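Local coordinates for Hcp1 family type VI secretion system effector (PDB 5XHH), which probably assembles into rings that stack into the tube of the type VI secretion system and may carry effectors through it, at residues L7-I12 with I79-I83; S29-N33 with L97-F101. All coordinates share one frame; numbering follows the deposited sequence.

Contact 1: residues L7-I12 with I79-I83; sequences LKIDGI and IPQAI
Lys8 and Ile83 form an antiparallel hydrogen-bonded pair where the end of strand 3-9 runs beside the start of strand 79-88, the axes of the two short segments 4.6 Å apart and their directions at 166°. Lys8 N binds Ile83 O and Ile83 N binds Lys8 O, both at 2.9 Å, and the same two oxygens receive CA-H contacts from Leu7 and Ala82. Ile9 and Ala82 follow as a non-hydrogen-bonded pair. One step on, Asp10 N reaches Gln81 O at 3.2 Å, in a nearly straight bond. Here the first strand gives way to a type II beta turn, Ile9 to Ile12, with Gly11 at positive phi. Asp10 also turns its side chain back on the partner strand: CG lies anti to its own carbonyl carbon (chi1 -76°), and OD2 meets Gln81 N at 3.2 Å in a weak, bent bond while touching Pro80 CB. The backbone N and O of Gln81 thus both face Asp10, the O held by its main-chain N-H and the N more weakly by its carboxylate. The pairing belongs to the larger antiparallel sheet of the Hcp beta-barrel. On the Lys8 and Ile83 face, a water accepts from Lys8 NZ at 2.7 Å and donates to Asp10 OD1 and Gln81 OE1, so that the extended lysine joins the two residues through it; the Asp10 carboxylate and Gln81 amide planes are 20° apart. The face carrying Ile9 and Ala82 is apolar. Ile9 CG2 meets Ile79 CG2 at 3.9 Å, and Ile9 CG1 approaches Ala82 CB at 4.3 Å. Leu69 and Tyr72 of helix 66-75 pack against this patch, Leu69 on Ile9 and Ile12, Tyr72 on Ile12 and Ile79, while Leu104 of strand 104-113 touches Ile79 and Ala82.

Contact 2: residues S29-N33 with L97-F101; sequences SWRWN and LKYTF
Trp30, Trp32, Tyr99 and Phe101 form an aromatic cluster between two beta-sheets. The strands are too far apart for backbone pairing, with Trp32 CA and Tyr99 CA 11.0 Å from each other, and the rings bridge the gap. Trp32 turns the edge of its indole to one face of Tyr99, the planes at 88°, with NE1 3.7 Å above the centre of the phenol ring and CZ2 3.5 Å from Tyr99 CE1. Tyr99 in turn offers an edge to the face of Trp30 in an offset edge-to-face pair, bringing Tyr99 CE2 to 3.4 Å from Trp30 CH2. In the Hcp beta-barrel strand 29-36 belongs to one sheet and strand 97-102 to the other, and the cluster packs between them. In both tryptophans CG sits between the backbone N and the carbonyl carbon (chi1 61° and 62°), and the two indoles reach across to the facing strand. Phe101 points its edge, through CZ, over a face of the Trp32 pyrrole ring. Leu97 CD2 reaches Trp30 CZ2 at 4.2 Å. Beyond the two segments, Val132 touches both Trp32 and Phe101, and Leu84 and Met86 touch Trp30.

How the contacts relate
From the N terminus, strand 3-9 supplies the first half of contact 1, and strand 29-36 then supplies the first half of contact 2. After strand 51-61 and helix 66-75 the chain returns as 79-83, closing contact 1 over a loop of 66 residues; strand 97-102 then closes contact 2 over 63. The loops cross, since their segments alternate. Contact 1 joins two neighbouring strands within one sheet, whereas contact 2 ties that sheet to the opposing one. The contacts meet where strands 79-88 and 97-102 lie side by side: Ala82 O and Phe101 N are 2.9 Å apart, probably hydrogen-bonded, and Ile83 packs on Lys98.

Contact 1: residues L7-I12 with I79-I83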
ATOM      1  N   LEU A   7       2.500  -0.887  -6.868  1.00 21.43           N
ATOM      2  CA  LEU A   7       1.312  -0.431  -6.166  1.00 22.19           C
ATOM      3  C   LEU A   7       0.396   0.256  -7.164  1.00 24.47           C
ATOM      4  O   LEU A   7       0.751   1.291  -7.732  1.00 25.83           O
ATOM      5  CB  LEU A   7       1.654   0.506  -5.011  1.00 23.10           C
ATOM      6  CG  LEU A   7       0.436   0.966  -4.211  1.00 26.78           C
ATOM      7  CD1 LEU A   7      -0.345  -0.235  -3.696  1.00 25.56           C
ATOM      8  CD2 LEU A   7       0.842   1.877  -3.052  1.00 25.32           C
ATOM      9  N   LYS A   8      -0.771  -0.333  -7.380  1.00 26.37           N
ATOM     10  CA  LYS A   8      -1.785   0.192  -8.274  1.00 27.86           C
ATOM     11  C   LYS A   8      -2.831   0.895  -7.420  1.00 25.88           C
ATOM     12  O   LYS A   8      -3.537   0.250  -6.644  1.00 28.65           O
ATOM     13  CB  LYS A   8      -2.405  -0.940  -9.088  1.00 27.58           C
ATOM     14  CG  LYS A   8      -3.511  -0.479 -10.038  1.00 31.56           C
ATOM     15  CD  LYS A   8      -4.411  -1.631 -10.453  1.00 30.27           C
ATOM     16  CE  LYS A   8      -5.347  -1.203 -11.579  1.00 35.70           C
ATOM     17  NZ  LYS A   8      -6.489  -2.125 -11.715  1.00 33.10           N
ATOM     18  N   ILE A   9      -2.945   2.212  -7.565  1.00 24.30           N
ATOM     19  CA  ILE A   9      -3.908   3.002  -6.814  1.00 25.97           C
ATOM     20  C   ILE A   9      -4.949   3.560  -7.776  1.00 27.57           C
ATOM     21  O   ILE A   9      -4.599   4.245  -8.744  1.00 26.95           O
ATOM     22  CB  ILE A   9      -3.224   4.140  -6.040  1.00 27.68           C
ATOM     23  CG1 ILE A   9      -2.146   3.586  -5.100  1.00 27.26           C
ATOM     24  CG2 ILE A   9      -4.268   4.921  -5.251  1.00 24.74           C
ATOM     25  CD1 ILE A   9      -1.402   4.667  -4.350  1.00 27.73           C
ATOM     26  N   ASP A  10      -6.226   3.279  -7.505  1.00 28.61           N
ATOM     27  CA  ASP A  10      -7.300   3.834  -8.326  1.00 25.99           C
ATOM     28  C   ASP A  10      -7.179   5.352  -8.386  1.00 30.75           C
ATOM     29  O   ASP A  10      -7.050   6.018  -7.355  1.00 31.84           O
ATOM     30  CB  ASP A  10      -8.669   3.449  -7.763  1.00 29.85           C
ATOM     31  CG  ASP A  10      -9.051   2.011  -8.044  1.00 29.58           C
ATOM     32  OD1 ASP A  10      -8.362   1.336  -8.830  1.00 34.02           O
ATOM     33  OD2 ASP A  10     -10.081   1.570  -7.495  1.00 37.05           O
ATOM     34  N   GLY A  11      -7.200   5.898  -9.597  1.00 34.24           N
ATOM     35  CA  GLY A  11      -7.116   7.329  -9.781  1.00 29.84           C
ATOM     36  C   GLY A  11      -5.755   7.950  -9.534  1.00 34.95           C
ATOM     37  O   GLY A  11      -5.604   9.158  -9.734  1.00 36.28           O
ATOM     38  N   ILE A  12      -4.759   7.174  -9.114  1.00 31.10           N
ATOM     39  CA  ILE A  12      -3.431   7.722  -8.843  1.00 29.27           C
ATOM     40  C   ILE A  12      -2.396   6.890  -9.579  1.00 30.99           C
ATOM     41  O   ILE A  12      -1.776   5.990  -9.002  1.00 31.80           O
ATOM     42  CB  ILE A  12      -3.132   7.775  -7.331  1.00 27.07           C
ATOM     43  CG1 ILE A  12      -4.139   8.680  -6.634  1.00 27.87           C
ATOM     44  CG2 ILE A  12      -1.738   8.336  -7.059  1.00 28.47           C
ATOM     45  CD1 ILE A  12      -3.888   8.866  -5.175  1.00 30.16           C
ATOM     46  N   ILE A  79     -10.448   6.434  -1.910  1.00 29.46           N
ATOM     47  CA  ILE A  79      -9.865   5.583  -2.942  1.00 30.59           C
ATOM     48  C   ILE A  79     -10.559   4.225  -2.870  1.00 26.63           C
ATOM     49  O   ILE A  79     -10.470   3.559  -1.832  1.00 30.39           O
ATOM     50  CB  ILE A  79      -8.355   5.413  -2.753  1.00 27.48           C
ATOM     51  CG1 ILE A  79      -7.644   6.760  -2.818  1.00 28.54           C
ATOM     52  CG2 ILE A  79      -7.818   4.441  -3.780  1.00 25.90           C
ATOM     53  CD1 ILE A  79      -6.210   6.694  -2.327  1.00 30.26           C
ATOM     54  N   PRO A  80     -11.269   3.791  -3.919  1.00 28.13           N
ATOM     55  CA  PRO A  80     -11.946   2.473  -3.846  1.00 29.33           C
ATOM     56  C   PRO A  80     -11.008   1.309  -3.563  1.00 27.40           C
ATOM     57  O   PRO A  80     -11.256   0.549  -2.623  1.00 26.68           O
ATOM     58  CB  PRO A  80     -12.627   2.357  -5.222  1.00 30.04           C
ATOM     59  CG  PRO A  80     -12.927   3.807  -5.590  1.00 31.13           C
ATOM     60  CD  PRO A  80     -11.740   4.600  -5.059  1.00 29.46           C
ATOM     61  N   GLN A  81      -9.924   1.146  -4.321  1.00 27.85           N
ATOM     62  CA  GLN A  81      -9.031   0.033  -4.030  1.00 28.42           C
ATOM     63  C   GLN A  81      -7.598   0.363  -4.436  1.00 28.79           C
ATOM     64  O   GLN A  81      -7.332   1.325  -5.167  1.00 26.28           O
ATOM     65  CB  GLN A  81      -9.506  -1.275  -4.700  1.00 30.48           C
ATOM     66  CG  GLN A  81      -9.075  -1.473  -6.129  1.00 35.49           C
ATOM     67  CD  GLN A  81      -9.230  -2.918  -6.622  1.00 33.77           C
ATOM     68  OE1 GLN A  81      -8.675  -3.268  -7.650  1.00 36.48           O
ATOM     69  NE2 GLN A  81      -9.989  -3.745  -5.900  1.00 33.07           N
ATOM     70  N   ALA A  82      -6.677  -0.453  -3.920  1.00 22.67           N
ATOM     71  CA  ALA A  82      -5.265  -0.398  -4.260  1.00 24.71           C
ATOM     72  C   ALA A  82      -4.720  -1.814  -4.198  1.00 25.16           C
ATOM     73  O   ALA A  82      -5.129  -2.591  -3.344  1.00 23.14           O
ATOM     74  CB  ALA A  82      -4.475   0.509  -3.301  1.00 24.14           C
ATOM     75  N   ILE A  83      -3.798  -2.145  -5.092  1.00 25.65           N
ATOM     76  CA  ILE A  83      -3.273  -3.498  -5.191  1.00 25.05           C
ATOM     77  C   ILE A  83      -1.763  -3.426  -5.093  1.00 25.70           C
ATOM     78  O   ILE A  83      -1.114  -2.753  -5.901  1.00 26.82           O
ATOM     79  CB  ILE A  83      -3.688  -4.190  -6.496  1.00 23.43           C
ATOM     80  CG1 ILE A  83      -5.211  -4.210  -6.627  1.00 28.16           C
ATOM     81  CG2 ILE A  83      -3.114  -5.592  -6.522  1.00 27.52           C
ATOM     82  CD1 ILE A  83      -5.720  -4.764  -7.968  1.00 26.76           C
TER
HETATM   83  O   HOH W   1      -8.795  -1.485 -10.379  1.00 49.74           O

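Contact 2: residues S29-N33 with L97-F101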
ATOM      1  N   SER A  29       9.865   0.152  -0.631  1.00 23.86           N
ATOM      2  CA  SER A  29       9.634  -0.664   0.556  1.00 22.76           C
ATOM      3  C   SER A  29       8.256  -0.329   1.111  1.00 22.75           C
ATOM      4  O   SER A  29       7.660   0.689   0.760  1.00 22.78           O
ATOM      5  CB  SER A  29      10.714  -0.432   1.617  1.00 24.36           C
ATOM      6  OG  SER A  29      10.600   0.850   2.187  1.00 21.75           O
ATOM      7  N   TRP A  30       7.772  -1.180   2.015  1.00 23.96           N
ATOM      8  CA  TRP A  30       6.400  -1.069   2.509  1.00 23.18           C
ATOM      9  C   TRP A  30       6.289  -1.860   3.799  1.00 21.59           C
ATOM     10  O   TRP A  30       7.053  -2.794   4.028  1.00 24.55           O
ATOM     11  CB  TRP A  30       5.385  -1.584   1.479  1.00 16.64           C
ATOM     12  CG  TRP A  30       5.598  -3.027   1.152  1.00 20.16           C
ATOM     13  CD1 TRP A  30       6.328  -3.538   0.120  1.00 19.01           C
ATOM     14  CD2 TRP A  30       5.090  -4.152   1.883  1.00 20.65           C
ATOM     15  NE1 TRP A  30       6.311  -4.905   0.160  1.00 20.53           N
ATOM     16  CE2 TRP A  30       5.566  -5.311   1.242  1.00 22.17           C
ATOM     17  CE3 TRP A  30       4.289  -4.288   3.025  1.00 21.37           C
ATOM     18  CZ2 TRP A  30       5.250  -6.606   1.693  1.00 23.51           C
ATOM     19  CZ3 TRP A  30       3.982  -5.585   3.485  1.00 21.91           C
ATOM     20  CH2 TRP A  30       4.457  -6.717   2.813  1.00 22.12           C
ATOM     21  N   ARG A  31       5.315  -1.496   4.627  1.00 23.96           N
ATOM     22  CA  ARG A  31       5.025  -2.256   5.836  1.00 25.09           C
ATOM     23  C   ARG A  31       3.638  -1.888   6.354  1.00 24.06           C
ATOM     24  O   ARG A  31       3.121  -0.799   6.096  1.00 24.64           O
ATOM     25  CB  ARG A  31       6.086  -2.029   6.926  1.00 24.19           C
ATOM     26  CG  ARG A  31       6.049  -0.675   7.625  1.00 24.24           C
ATOM     27  CD  ARG A  31       6.717   0.401   6.773  1.00 30.79           C
ATOM     28  NE  ARG A  31       8.051   0.016   6.316  1.00 29.25           N
ATOM     29  CZ  ARG A  31       8.692   0.604   5.309  1.00 27.10           C
ATOM     30  NH1 ARG A  31       9.898   0.188   4.951  1.00 28.75           N
ATOM     31  NH2 ARG A  31       8.122   1.600   4.648  1.00 29.07           N
ATOM     32  N   TRP A  32       3.055  -2.825   7.097  1.00 24.18           N
ATOM     33  CA  TRP A  32       1.802  -2.644   7.823  1.00 25.15           C
ATOM     34  C   TRP A  32       1.710  -3.786   8.822  1.00 25.66           C
ATOM     35  O   TRP A  32       2.460  -4.759   8.729  1.00 26.02           O
ATOM     36  CB  TRP A  32       0.585  -2.612   6.885  1.00 22.02           C
ATOM     37  CG  TRP A  32       0.330  -3.891   6.084  1.00 24.44           C
ATOM     38  CD1 TRP A  32       0.931  -4.262   4.923  1.00 20.97           C
ATOM     39  CD2 TRP A  32      -0.622  -4.933   6.389  1.00 24.90           C
ATOM     40  NE1 TRP A  32       0.428  -5.473   4.486  1.00 23.28           N
ATOM     41  CE2 TRP A  32      -0.525  -5.904   5.369  1.00 23.56           C
ATOM     42  CE3 TRP A  32      -1.529  -5.140   7.428  1.00 22.95           C
ATOM     43  CZ2 TRP A  32      -1.310  -7.060   5.357  1.00 24.34           C
ATOM     44  CZ3 TRP A  32      -2.320  -6.283   7.412  1.00 23.02           C
ATOM     45  CH2 TRP A  32      -2.200  -7.231   6.387  1.00 23.48           C
ATOM     46  N   ASN A  33       0.813  -3.653   9.801  1.00 25.69           N
ATOM     47  CA  ASN A  33       0.605  -4.772  10.709  1.00 25.29           C
ATOM     48  C   ASN A  33      -0.819  -4.784  11.246  1.00 26.72           C
ATOM     49  O   ASN A  33      -1.528  -3.775  11.247  1.00 27.73           O
ATOM     50  CB  ASN A  33       1.628  -4.800  11.871  1.00 22.97           C
ATOM     51  CG  ASN A  33       1.414  -3.712  12.909  1.00 29.43           C
ATOM     52  OD1 ASN A  33       0.484  -3.773  13.723  1.00 30.19           O
ATOM     53  ND2 ASN A  33       2.316  -2.735  12.925  1.00 28.85           N
ATOM     54  N   LEU A  97       3.228 -12.616  -4.217  1.00 29.33           N
ATOM     55  CA  LEU A  97       2.526 -11.995  -3.090  1.00 27.96           C
ATOM     56  C   LEU A  97       1.652 -10.828  -3.537  1.00 27.92           C
ATOM     57  O   LEU A  97       2.119  -9.947  -4.268  1.00 30.26           O
ATOM     58  CB  LEU A  97       3.533 -11.532  -2.020  1.00 28.32           C
ATOM     59  CG  LEU A  97       3.018 -10.827  -0.753  1.00 29.11           C
ATOM     60  CD1 LEU A  97       2.083 -11.726   0.103  1.00 27.96           C
ATOM     61  CD2 LEU A  97       4.202 -10.292   0.082  1.00 24.23           C
ATOM     62  N   LYS A  98       0.406 -10.787  -3.051  1.00 23.64           N
ATOM     63  CA  LYS A  98      -0.517  -9.712  -3.423  1.00 25.84           C
ATOM     64  C   LYS A  98      -1.397  -9.294  -2.247  1.00 24.74           C
ATOM     65  O   LYS A  98      -1.971 -10.140  -1.564  1.00 24.48           O
ATOM     66  CB  LYS A  98      -1.388 -10.148  -4.610  1.00 24.64           C
ATOM     67  CG  LYS A  98      -2.464  -9.161  -5.028  1.00 27.64           C
ATOM     68  CD  LYS A  98      -2.994  -9.513  -6.450  1.00 32.86           C
ATOM     69  CE  LYS A  98      -4.395  -8.980  -6.681  1.00 41.81           C
ATOM     70  NZ  LYS A  98      -4.905  -9.042  -8.113  1.00 42.28           N
ATOM     71  N   TYR A  99      -1.490  -7.991  -1.998  1.00 20.21           N
ATOM     72  CA  TYR A  99      -2.460  -7.436  -1.063  1.00 22.46           C
ATOM     73  C   TYR A  99      -3.427  -6.551  -1.835  1.00 24.05           C
ATOM     74  O   TYR A  99      -3.002  -5.666  -2.588  1.00 26.38           O
ATOM     75  CB  TYR A  99      -1.804  -6.598   0.044  1.00 22.84           C
ATOM     76  CG  TYR A  99      -0.738  -7.298   0.850  1.00 24.97           C
ATOM     77  CD1 TYR A  99      -1.070  -8.167   1.879  1.00 24.05           C
ATOM     78  CD2 TYR A  99       0.601  -7.059   0.603  1.00 25.78           C
ATOM     79  CE1 TYR A  99      -0.077  -8.807   2.632  1.00 23.89           C
ATOM     80  CE2 TYR A  99       1.589  -7.690   1.333  1.00 25.02           C
ATOM     81  CZ  TYR A  99       1.240  -8.560   2.347  1.00 24.41           C
ATOM     82  OH  TYR A  99       2.229  -9.162   3.062  1.00 27.36           O
ATOM     83  N   THR A 100      -4.713  -6.764  -1.627  1.00 25.46           N
ATOM     84  CA  THR A 100      -5.765  -5.937  -2.214  1.00 26.06           C
ATOM     85  C   THR A 100      -6.434  -5.192  -1.068  1.00 24.36           C
ATOM     86  O   THR A 100      -7.058  -5.810  -0.202  1.00 29.10           O
ATOM     87  CB  THR A 100      -6.766  -6.790  -2.996  1.00 22.64           C
ATOM     88  OG1 THR A 100      -6.078  -7.448  -4.065  1.00 25.63           O
ATOM     89  CG2 THR A 100      -7.851  -5.932  -3.577  1.00 26.17           C
ATOM     90  N   PHE A 101      -6.261  -3.879  -1.041  1.00 24.63           N
ATOM     91  CA  PHE A 101      -6.839  -3.015  -0.023  1.00 24.94           C
ATOM     92  C   PHE A 101      -8.047  -2.310  -0.623  1.00 25.26           C
ATOM     93  O   PHE A 101      -8.078  -2.019  -1.824  1.00 26.76           O
ATOM     94  CB  PHE A 101      -5.846  -1.953   0.469  1.00 25.23           C
ATOM     95  CG  PHE A 101      -4.495  -2.484   0.873  1.00 24.56           C
ATOM     96  CD1 PHE A 101      -3.469  -2.593  -0.052  1.00 24.63           C
ATOM     97  CD2 PHE A 101      -4.230  -2.808   2.193  1.00 23.42           C
ATOM     98  CE1 PHE A 101      -2.203  -3.056   0.333  1.00 22.24           C
ATOM     99  CE2 PHE A 101      -2.988  -3.268   2.581  1.00 23.20           C
ATOM    100  CZ  PHE A 101      -1.973  -3.395   1.657  1.00 24.40           C
TER